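Local coordinates for alginate biosynthesis protein AlgJ (Pseudomonas putida, PDB 4O8V) that probably transfers acetyl groups to the O-2 and O-3 positions of mannuronate residues in alginate, as part of an inner membrane complex with AlgI and AlgF, at residues L80-F88 against E273-M281; L250-Q258 against N283-W292. One frame throughout, in Å; residues are numbered along the deposited sequence. Where two conformers were deposited one is given.

In the fold
The two contacts lie about 20 Å apart, centre to centre, on helices and a strand of one SGNH hydrolase-like chain. Along the chain their segments alternate: 80-88, then 250-258, then 273-281, then 283-292. Strand 269-275 of the parallel sheet runs out into the turn of contact 1, and the chain continues almost at once into the loop of contact 2, which ends in helix 290-297. Contact 1 is buried and fastens this exit to helix 84-94; contact 2, nearer the surface, lays the following loop and the last helix over helix 250-257. Helix 31-51 touches side chains of both. The C-terminal part of the chain is thus tied to two helices that come earlier in the sequence.

Contact 1: L80-F88 against E273-M281; sequences LHDDLYNQF and EFPERYLPM
F88 of helix 84-94 meets F274 of strand 269-275 and L279 just beyond it. Its CG is anti to the backbone N (chi1 -163°), which carries the ring out to F274; its edge meets the F274 face in a T-shaped stack, centroids 5.2 Å apart and planes at 83°. One F88 face receives L279, whose CD2 makes a CH-pi contact 3.9 Å from the ring centroid. With the ring cut back to an alanine, the F274 face and the L279 methyls are likely to lose their shared partner, opening a gap between helix and strand end. One turn earlier, L84 meets P280 tip to tip, its CD2 3.9 Å from P280 CD, while L80 crosses P280 at a slant. The extended E276 chain brings its carboxylate across the helix start, OE1 against L84 CB and OE2 3.5 Å from Y85 CB. A salt bridge to R66 and the backbone N of A63 hold this buried group, and a water donates to its OE1 and also binds H81 ND1. R277, salt-bridged through NE to E23, lies about 6 Å, side chain to side chain, from the probable nucleophile S218: a helix-flanked strand end of an SGNH hydrolase-like sheet, close to the active site.

Contact 2: L250-Q258 against N283-W292; sequences LLPMLKYLQ and NDLSSFDPQW
W292 lies against the last turn of helix 250-257, with Q258 laid over one face of its indole. The Q258 amide plane is tilted 29° from the ring, and NE2 sits 3.2 Å from W292 CE3, over the rim of the ring system; farther back, CG makes a CH-pi contact with the six-membered ring. The extended chain of Q258 spans the ring, and NE2 also donates to a water that accepts from D289 N. L257 comes to the indole edge, crossing it at about a right angle, CB 4.0 Å from W292 CZ2. F288 takes L254 on one face: CD1 stands 4.1 Å from the ring centroid, 21° off the normal, while L254 CB touches CZ at the rim. L251 CG and Q258 OE1 approach the edge of this ring. With CG beside the backbone N (chi1 -54°), L254 can also set CD1 across L285 CD2, 3.8 Å away. Helix 250-257 itself packs on the parallel sheet of the SGNH hydrolase-like fold, M253 touching V215 and V270. The loop that carries F288 is shaped by an Asx turn, D284 OD1 accepting from S286 N and from S286 OG, overlapped by a type I turn from L285 to F288; D289 then N-caps helix 290-297 by accepting from Q291 N. At the other end, the N283 amide crosses L250 obliquely, ND2 3.7 Å from L250 CD2. N38 of helix 31-51 accepts from that ND2, while N283 OD1 accepts a hydrogen bond from a water that also accepts from L251 N.

Contact 1: L80-F88 against E273-M281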
loop_
_atom_site.group_PDB
_atom_site.type_symbol
_atom_site.label_atom_id
_atom_site.label_comp_id
_atom_site.label_asym_id
_atom_site.label_seq_id
_atom_site.Cartn_x
_atom_site.Cartn_y
_atom_site.Cartn_z
ATOM N N LEU A 80 1.649 -8.982 -18.340
ATOM C CA LEU A 80 2.486 -8.793 -17.148
ATOM C C LEU A 80 1.640 -8.720 -15.875
ATOM O O LEU A 80 2.021 -9.222 -14.824
ATOM C CB LEU A 80 3.338 -7.521 -17.299
ATOM C CG LEU A 80 3.989 -6.877 -16.069
ATOM C CD1 LEU A 80 5.130 -7.760 -15.569
ATOM C CD2 LEU A 80 4.482 -5.455 -16.374
ATOM N N HIS A 81 0.471 -8.098 -15.987
ATOM C CA HIS A 81 -0.394 -7.865 -14.849
ATOM C C HIS A 81 -1.347 -9.017 -14.540
ATOM O O HIS A 81 -2.008 -8.995 -13.504
ATOM C CB HIS A 81 -1.203 -6.574 -15.074
ATOM C CG HIS A 81 -0.351 -5.356 -15.252
ATOM N ND1 HIS A 81 0.221 -4.685 -14.187
ATOM C CD2 HIS A 81 0.048 -4.703 -16.371
ATOM C CE1 HIS A 81 0.920 -3.662 -14.650
ATOM N NE2 HIS A 81 0.832 -3.651 -15.968
ATOM N N ASP A 82 -1.432 -10.010 -15.426
ATOM C CA ASP A 82 -2.363 -11.128 -15.227
ATOM C C ASP A 82 -2.207 -11.802 -13.858
ATOM O O ASP A 82 -3.177 -12.006 -13.141
ATOM C CB ASP A 82 -2.185 -12.178 -16.315
ATOM C CG ASP A 82 -2.792 -11.758 -17.645
ATOM O OD1 ASP A 82 -3.570 -10.781 -17.679
ATOM O OD2 ASP A 82 -2.492 -12.431 -18.650
ATOM N N ASP A 83 -0.980 -12.146 -13.494
ATOM C CA ASP A 83 -0.775 -12.896 -12.259
ATOM C C ASP A 83 0.285 -12.267 -11.358
ATOM O O ASP A 83 0.951 -12.967 -10.584
ATOM C CB ASP A 83 -0.397 -14.342 -12.579
ATOM C CG ASP A 83 -0.773 -15.305 -11.455
ATOM O OD1 ASP A 83 -1.872 -15.120 -10.860
ATOM O OD2 ASP A 83 0.027 -16.235 -11.171
ATOM N N LEU A 84 0.400 -10.942 -11.449
ATOM C CA LEU A 84 1.438 -10.189 -10.735
ATOM C C LEU A 84 1.270 -10.278 -9.210
ATOM O O LEU A 84 2.252 -10.461 -8.485
ATOM C CB LEU A 84 1.423 -8.726 -11.179
ATOM C CG LEU A 84 2.491 -7.781 -10.606
ATOM C CD1 LEU A 84 3.885 -8.345 -10.800
ATOM C CD2 LEU A 84 2.374 -6.415 -11.301
ATOM N N TYR A 85 0.031 -10.150 -8.738
ATOM C CA TYR A 85 -0.250 -10.245 -7.317
ATOM C C TYR A 85 0.215 -11.590 -6.757
ATOM O O TYR A 85 0.964 -11.627 -5.784
ATOM C CB TYR A 85 -1.751 -10.029 -7.061
ATOM C CG TYR A 85 -2.175 -10.189 -5.618
ATOM C CD1 TYR A 85 -2.058 -9.135 -4.714
ATOM C CD2 TYR A 85 -2.682 -11.402 -5.157
ATOM C CE1 TYR A 85 -2.444 -9.280 -3.388
ATOM C CE2 TYR A 85 -3.079 -11.563 -3.838
ATOM C CZ TYR A 85 -2.946 -10.498 -2.954
ATOM O OH TYR A 85 -3.348 -10.683 -1.648
ATOM N N ASN A 86 -0.200 -12.678 -7.410
ATOM C CA ASN A 86 0.168 -14.032 -7.030
ATOM C C ASN A 86 1.679 -14.256 -7.065
ATOM O O ASN A 86 2.251 -14.842 -6.145
ATOM C CB ASN A 86 -0.533 -15.036 -7.961
ATOM C CG ASN A 86 -0.227 -16.494 -7.620
ATOM O OD1 ASN A 86 -0.391 -16.945 -6.481
ATOM N ND2 ASN A 86 0.205 -17.240 -8.616
ATOM N N GLN A 87 2.329 -13.791 -8.128
ATOM C CA GLN A 87 3.773 -13.968 -8.238
ATOM C C GLN A 87 4.538 -13.132 -7.212
ATOM O O GLN A 87 5.589 -13.560 -6.731
ATOM C CB GLN A 87 4.243 -13.636 -9.661
ATOM C CG GLN A 87 3.814 -14.675 -10.706
ATOM C CD GLN A 87 4.395 -16.084 -10.450
ATOM O OE1 GLN A 87 5.445 -16.241 -9.812
ATOM N NE2 GLN A 87 3.705 -17.107 -10.953
ATOM N N PHE A 88 4.029 -11.943 -6.893
ATOM C CA PHE A 88 4.602 -11.115 -5.822
ATOM C C PHE A 88 4.544 -11.907 -4.500
ATOM O O PHE A 88 5.541 -12.042 -3.775
ATOM C CB PHE A 88 3.837 -9.789 -5.713
ATOM C CG PHE A 88 4.553 -8.685 -4.954
ATOM C CD1 PHE A 88 5.658 -8.940 -4.154
ATOM C CD2 PHE A 88 4.070 -7.380 -5.017
ATOM C CE1 PHE A 88 6.282 -7.906 -3.457
ATOM C CE2 PHE A 88 4.687 -6.348 -4.333
ATOM C CZ PHE A 88 5.799 -6.609 -3.550
ATOM N N GLU A 273 3.533 -1.099 3.369
ATOM C CA GLU A 273 2.480 -1.096 2.355
ATOM C C GLU A 273 3.099 -0.874 0.966
ATOM O O GLU A 273 3.822 0.102 0.723
ATOM C CB GLU A 273 1.429 -0.040 2.707
ATOM C CG GLU A 273 0.493 0.306 1.565
ATOM C CD GLU A 273 0.894 1.593 0.851
ATOM O OE1 GLU A 273 1.136 2.623 1.535
ATOM O OE2 GLU A 273 0.940 1.589 -0.400
ATOM N N PHE A 274 2.838 -1.824 0.070
ATOM C CA PHE A 274 3.543 -1.953 -1.205
ATOM C C PHE A 274 2.525 -2.402 -2.261
ATOM O O PHE A 274 2.252 -3.595 -2.400
ATOM C CB PHE A 274 4.701 -2.973 -1.067
ATOM C CG PHE A 274 5.754 -2.885 -2.152
ATOM C CD1 PHE A 274 5.406 -2.917 -3.499
ATOM C CD2 PHE A 274 7.116 -2.767 -1.817
ATOM C CE1 PHE A 274 6.396 -2.854 -4.496
ATOM C CE2 PHE A 274 8.107 -2.682 -2.806
ATOM C CZ PHE A 274 7.744 -2.717 -4.150
ATOM N N PRO A 275 1.933 -1.453 -2.993
ATOM C CA PRO A 275 0.927 -1.837 -3.986
ATOM C C PRO A 275 1.545 -2.678 -5.125
ATOM O O PRO A 275 2.684 -2.420 -5.524
ATOM C CB PRO A 275 0.409 -0.482 -4.513
ATOM C CG PRO A 275 0.732 0.507 -3.388
ATOM C CD PRO A 275 2.089 0.008 -2.888
ATOM N N GLU A 276 0.814 -3.663 -5.638
ATOM C CA GLU A 276 1.418 -4.627 -6.559
ATOM C C GLU A 276 2.016 -4.003 -7.829
ATOM O O GLU A 276 3.053 -4.460 -8.303
ATOM C CB GLU A 276 0.404 -5.716 -6.938
ATOM C CG GLU A 276 -0.768 -5.238 -7.788
ATOM C CD GLU A 276 -1.521 -6.371 -8.480
ATOM O OE1 GLU A 276 -1.081 -6.831 -9.558
ATOM O OE2 GLU A 276 -2.577 -6.784 -7.968
ATOM N N ARG A 277 1.400 -2.946 -8.360
ATOM C CA ARG A 277 1.832 -2.385 -9.634
ATOM C C ARG A 277 3.246 -1.801 -9.599
ATOM O O ARG A 277 3.834 -1.571 -10.645
ATOM C CB ARG A 277 0.856 -1.297 -10.105
ATOM C CG ARG A 277 0.973 0.045 -9.348
ATOM C CD ARG A 277 -0.152 0.982 -9.820
ATOM N NE ARG A 277 -0.038 2.374 -9.378
ATOM C CZ ARG A 277 -0.724 2.876 -8.352
ATOM N NH1 ARG A 277 -1.526 2.087 -7.648
ATOM N NH2 ARG A 277 -0.599 4.157 -8.021
ATOM N N TYR A 278 3.773 -1.554 -8.402
ATOM C CA TYR A 278 5.118 -0.984 -8.269
ATOM C C TYR A 278 6.232 -2.013 -8.414
ATOM O O TYR A 278 7.390 -1.639 -8.571
ATOM C CB TYR A 278 5.284 -0.277 -6.915
ATOM C CG TYR A 278 4.529 1.030 -6.808
ATOM C CD1 TYR A 278 5.001 2.188 -7.433
ATOM C CD2 TYR A 278 3.338 1.102 -6.097
ATOM C CE1 TYR A 278 4.300 3.384 -7.344
ATOM C CE2 TYR A 278 2.634 2.285 -6.004
ATOM C CZ TYR A 278 3.116 3.423 -6.622
ATOM O OH TYR A 278 2.397 4.600 -6.514
ATOM N N LEU A 279 5.909 -3.302 -8.332
ATOM C CA LEU A 279 6.969 -4.320 -8.352
ATOM C C LEU A 279 7.762 -4.318 -9.678
ATOM O O LEU A 279 8.989 -4.412 -9.663
ATOM C CB LEU A 279 6.393 -5.717 -8.084
ATOM C CG LEU A 279 7.453 -6.822 -7.923
ATOM C CD1 LEU A 279 8.348 -6.560 -6.728
ATOM C CD2 LEU A 279 6.792 -8.181 -7.802
ATOM N N PRO A 280 7.077 -4.186 -10.830
ATOM C CA PRO A 280 7.922 -4.147 -12.030
ATOM C C PRO A 280 8.268 -2.731 -12.487
ATOM O O PRO A 280 8.544 -2.537 -13.671
ATOM C CB PRO A 280 7.067 -4.862 -13.068
ATOM C CG PRO A 280 5.652 -4.531 -12.669
ATOM C CD PRO A 280 5.652 -4.399 -11.165
HETATM N N MSE A 281 8.272 -1.775 -11.562
HETATM C CA MSE A 281 8.613 -0.387 -11.883
HETATM C C MSE A 281 9.988 0.021 -11.361
HETATM O O MSE A 281 10.422 -0.420 -10.300
HETATM C CB MSE A 281 7.536 0.563 -11.340
HETATM C CG MSE A 281 6.205 0.385 -12.048
HETATM SE SE MSE A 281 4.740 1.522 -11.339
HETATM C CE MSE A 281 5.509 3.234 -11.928
HETATM O O HOH W 1 -1.008 -4.966 -11.700
#

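Contact 2: L250-Q258 against N283-W292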
loop_
_atom_site.group_PDB
_atom_site.type_symbol
_atom_site.label_atom_id
_atom_site.label_comp_id
_atom_site.label_asym_id
_atom_site.label_seq_id
_atom_site.Cartn_x
_atom_site.Cartn_y
_atom_site.Cartn_z
ATOM N N LEU A 250 9.283 2.040 -2.154
ATOM C CA LEU A 250 10.653 1.658 -1.748
ATOM C C LEU A 250 11.443 2.822 -1.134
ATOM O O LEU A 250 12.054 2.667 -0.064
ATOM C CB LEU A 250 11.432 1.077 -2.944
ATOM C CG LEU A 250 12.880 0.687 -2.590
ATOM C CD1 LEU A 250 12.903 -0.430 -1.533
ATOM C CD2 LEU A 250 13.633 0.262 -3.842
ATOM N N LEU A 251 11.442 3.979 -1.799
ATOM C CA LEU A 251 12.212 5.130 -1.317
ATOM C C LEU A 251 11.856 5.540 0.122
ATOM O O LEU A 251 12.751 5.824 0.920
ATOM C CB LEU A 251 12.055 6.328 -2.268
ATOM C CG LEU A 251 13.177 6.517 -3.302
ATOM C CD1 LEU A 251 13.460 5.228 -4.040
ATOM C CD2 LEU A 251 12.840 7.626 -4.297
ATOM N N PRO A 252 10.558 5.579 0.475
ATOM C CA PRO A 252 10.295 5.861 1.888
ATOM C C PRO A 252 10.822 4.784 2.832
ATOM O O PRO A 252 11.179 5.134 3.960
ATOM C CB PRO A 252 8.755 5.924 1.963
ATOM C CG PRO A 252 8.328 6.280 0.599
ATOM C CD PRO A 252 9.311 5.549 -0.309
HETATM N N MSE A 253 10.875 3.522 2.407
HETATM C CA MSE A 253 11.443 2.487 3.277
HETATM C C MSE A 253 12.947 2.674 3.432
HETATM O O MSE A 253 13.473 2.553 4.542
HETATM C CB MSE A 253 11.153 1.081 2.760
HETATM C CG MSE A 253 11.848 -0.007 3.559
HETATM SE SE MSE A 253 11.364 -0.026 5.482
HETATM C CE MSE A 253 9.683 -0.904 5.215
ATOM N N LEU A 254 13.649 2.986 2.339
ATOM C CA LEU A 254 15.103 3.199 2.466
ATOM C C LEU A 254 15.408 4.424 3.344
ATOM O O LEU A 254 16.360 4.412 4.156
ATOM C CB LEU A 254 15.748 3.332 1.085
ATOM C CG LEU A 254 15.446 2.172 0.126
ATOM C CD1 LEU A 254 16.047 2.444 -1.257
ATOM C CD2 LEU A 254 15.976 0.866 0.696
ATOM N N LYS A 255 14.601 5.470 3.200
ATOM C CA LYS A 255 14.733 6.648 4.050
ATOM C C LYS A 255 14.555 6.276 5.515
ATOM O O LYS A 255 15.340 6.686 6.375
ATOM C CB LYS A 255 13.718 7.719 3.646
ATOM C CG LYS A 255 13.716 8.954 4.527
ATOM C CD LYS A 255 12.952 10.080 3.848
ATOM C CE LYS A 255 12.492 11.129 4.837
ATOM N NZ LYS A 255 11.685 12.175 4.143
ATOM N N TYR A 256 13.524 5.486 5.794
ATOM C CA TYR A 256 13.263 5.035 7.162
ATOM C C TYR A 256 14.452 4.271 7.770
ATOM O O TYR A 256 14.837 4.510 8.920
ATOM C CB TYR A 256 12.007 4.147 7.205
ATOM C CG TYR A 256 11.735 3.643 8.602
ATOM C CD1 TYR A 256 11.435 4.521 9.625
ATOM C CD2 TYR A 256 11.795 2.290 8.893
ATOM C CE1 TYR A 256 11.194 4.061 10.906
ATOM C CE2 TYR A 256 11.567 1.821 10.164
ATOM C CZ TYR A 256 11.264 2.697 11.160
ATOM O OH TYR A 256 11.026 2.209 12.424
ATOM N N LEU A 257 15.034 3.360 7.002
ATOM C CA LEU A 257 16.165 2.577 7.509
ATOM C C LEU A 257 17.367 3.448 7.845
ATOM O O LEU A 257 18.164 3.088 8.699
ATOM C CB LEU A 257 16.593 1.518 6.492
ATOM C CG LEU A 257 15.542 0.439 6.197
ATOM C CD1 LEU A 257 16.032 -0.468 5.085
ATOM C CD2 LEU A 257 15.257 -0.364 7.457
ATOM N N GLN A 258 17.504 4.584 7.167
ATOM C CA GLN A 258 18.625 5.493 7.431
ATOM C C GLN A 258 18.307 6.519 8.520
ATOM O O GLN A 258 19.169 7.322 8.890
ATOM C CB GLN A 258 19.030 6.215 6.141
ATOM C CG GLN A 258 19.543 5.287 5.052
ATOM C CD GLN A 258 20.210 6.042 3.904
ATOM O OE1 GLN A 258 19.826 7.168 3.569
ATOM N NE2 GLN A 258 21.214 5.420 3.295
ATOM N N ASN A 283 12.918 2.124 -9.641
ATOM C CA ASN A 283 13.071 3.071 -8.556
ATOM C C ASN A 283 14.344 3.848 -8.742
ATOM O O ASN A 283 15.369 3.282 -9.119
ATOM C CB ASN A 283 13.075 2.354 -7.222
ATOM C CG ASN A 283 11.712 1.874 -6.856
ATOM O OD1 ASN A 283 10.821 2.685 -6.657
ATOM N ND2 ASN A 283 11.522 0.570 -6.813
ATOM N N ASP A 284 14.283 5.145 -8.496
ATOM C CA ASP A 284 15.468 5.971 -8.648
ATOM C C ASP A 284 16.307 5.878 -7.370
ATOM O O ASP A 284 15.955 6.462 -6.341
ATOM C CB ASP A 284 15.072 7.416 -8.961
ATOM C CG ASP A 284 16.261 8.353 -9.033
ATOM O OD1 ASP A 284 17.419 7.885 -9.127
ATOM O OD2 ASP A 284 16.031 9.578 -9.011
ATOM N N LEU A 285 17.409 5.135 -7.444
ATOM C CA LEU A 285 18.294 4.958 -6.299
ATOM C C LEU A 285 19.528 5.851 -6.366
ATOM O O LEU A 285 20.485 5.645 -5.611
ATOM C CB LEU A 285 18.737 3.500 -6.190
ATOM C CG LEU A 285 17.579 2.494 -6.131
ATOM C CD1 LEU A 285 18.147 1.086 -6.091
ATOM C CD2 LEU A 285 16.716 2.753 -4.936
ATOM N N SER A 286 19.502 6.836 -7.261
ATOM C CA SER A 286 20.690 7.645 -7.542
ATOM C C SER A 286 21.186 8.390 -6.307
ATOM O O SER A 286 22.360 8.745 -6.236
ATOM C CB SER A 286 20.416 8.647 -8.663
ATOM O OG SER A 286 19.407 9.565 -8.279
ATOM N N SER A 287 20.301 8.627 -5.340
ATOM C CA SER A 287 20.687 9.391 -4.150
ATOM C C SER A 287 21.264 8.516 -3.039
ATOM O O SER A 287 21.722 9.028 -2.013
ATOM C CB SER A 287 19.500 10.181 -3.599
ATOM O OG SER A 287 18.536 9.325 -3.019
ATOM N N PHE A 288 21.260 7.202 -3.236
ATOM C CA PHE A 288 21.814 6.319 -2.214
ATOM C C PHE A 288 23.229 5.850 -2.520
ATOM O O PHE A 288 23.625 5.724 -3.675
ATOM C CB PHE A 288 20.897 5.118 -2.017
ATOM C CG PHE A 288 19.520 5.496 -1.569
ATOM C CD1 PHE A 288 19.265 5.751 -0.233
ATOM C CD2 PHE A 288 18.483 5.623 -2.488
ATOM C CE1 PHE A 288 17.990 6.112 0.183
ATOM C CE2 PHE A 288 17.211 5.990 -2.074
ATOM C CZ PHE A 288 16.972 6.229 -0.734
ATOM N N ASP A 289 23.996 5.621 -1.461
ATOM C CA ASP A 289 25.362 5.103 -1.580
ATOM C C ASP A 289 25.323 3.708 -2.222
ATOM O O ASP A 289 24.643 2.817 -1.709
ATOM C CB ASP A 289 26.009 5.048 -0.184
ATOM C CG ASP A 289 27.481 4.691 -0.225
ATOM O OD1 ASP A 289 27.965 4.264 -1.286
ATOM O OD2 ASP A 289 28.155 4.829 0.823
ATOM N N PRO A 290 26.050 3.504 -3.335
ATOM C CA PRO A 290 26.007 2.164 -3.933
ATOM C C PRO A 290 26.466 1.051 -2.978
ATOM O O PRO A 290 25.978 -0.077 -3.067
ATOM C CB PRO A 290 26.952 2.286 -5.131
ATOM C CG PRO A 290 27.821 3.474 -4.818
ATOM C CD PRO A 290 26.912 4.415 -4.108
ATOM N N GLN A 291 27.369 1.373 -2.059
ATOM C CA GLN A 291 27.819 0.386 -1.092
ATOM C C GLN A 291 26.663 -0.105 -0.235
ATOM O O GLN A 291 26.591 -1.287 0.116
ATOM C CB GLN A 291 28.923 0.962 -0.208
ATOM C CG GLN A 291 30.225 1.067 -0.895
ATOM C CD GLN A 291 31.379 1.020 0.073
ATOM O OE1 GLN A 291 31.195 1.137 1.285
ATOM N NE2 GLN A 291 32.574 0.828 -0.451
ATOM N N TRP A 292 25.748 0.799 0.096
ATOM C CA TRP A 292 24.616 0.419 0.917
ATOM C C TRP A 292 23.606 -0.381 0.113
ATOM O O TRP A 292 23.034 -1.358 0.603
ATOM C CB TRP A 292 23.952 1.641 1.525
ATOM C CG TRP A 292 22.895 1.228 2.488
ATOM C CD1 TRP A 292 23.019 0.318 3.509
ATOM C CD2 TRP A 292 21.550 1.687 2.523
ATOM N NE1 TRP A 292 21.824 0.188 4.172
ATOM C CE2 TRP A 292 20.906 1.021 3.588
ATOM C CE3 TRP A 292 20.823 2.594 1.753
ATOM C CZ2 TRP A 292 19.569 1.245 3.906
ATOM C CZ3 TRP A 292 19.502 2.812 2.069
ATOM C CH2 TRP A 292 18.887 2.143 3.138
HETATM O O HOH W 2 9.892 3.862 -4.296
HETATM O O HOH W 3 23.002 6.368 1.201
#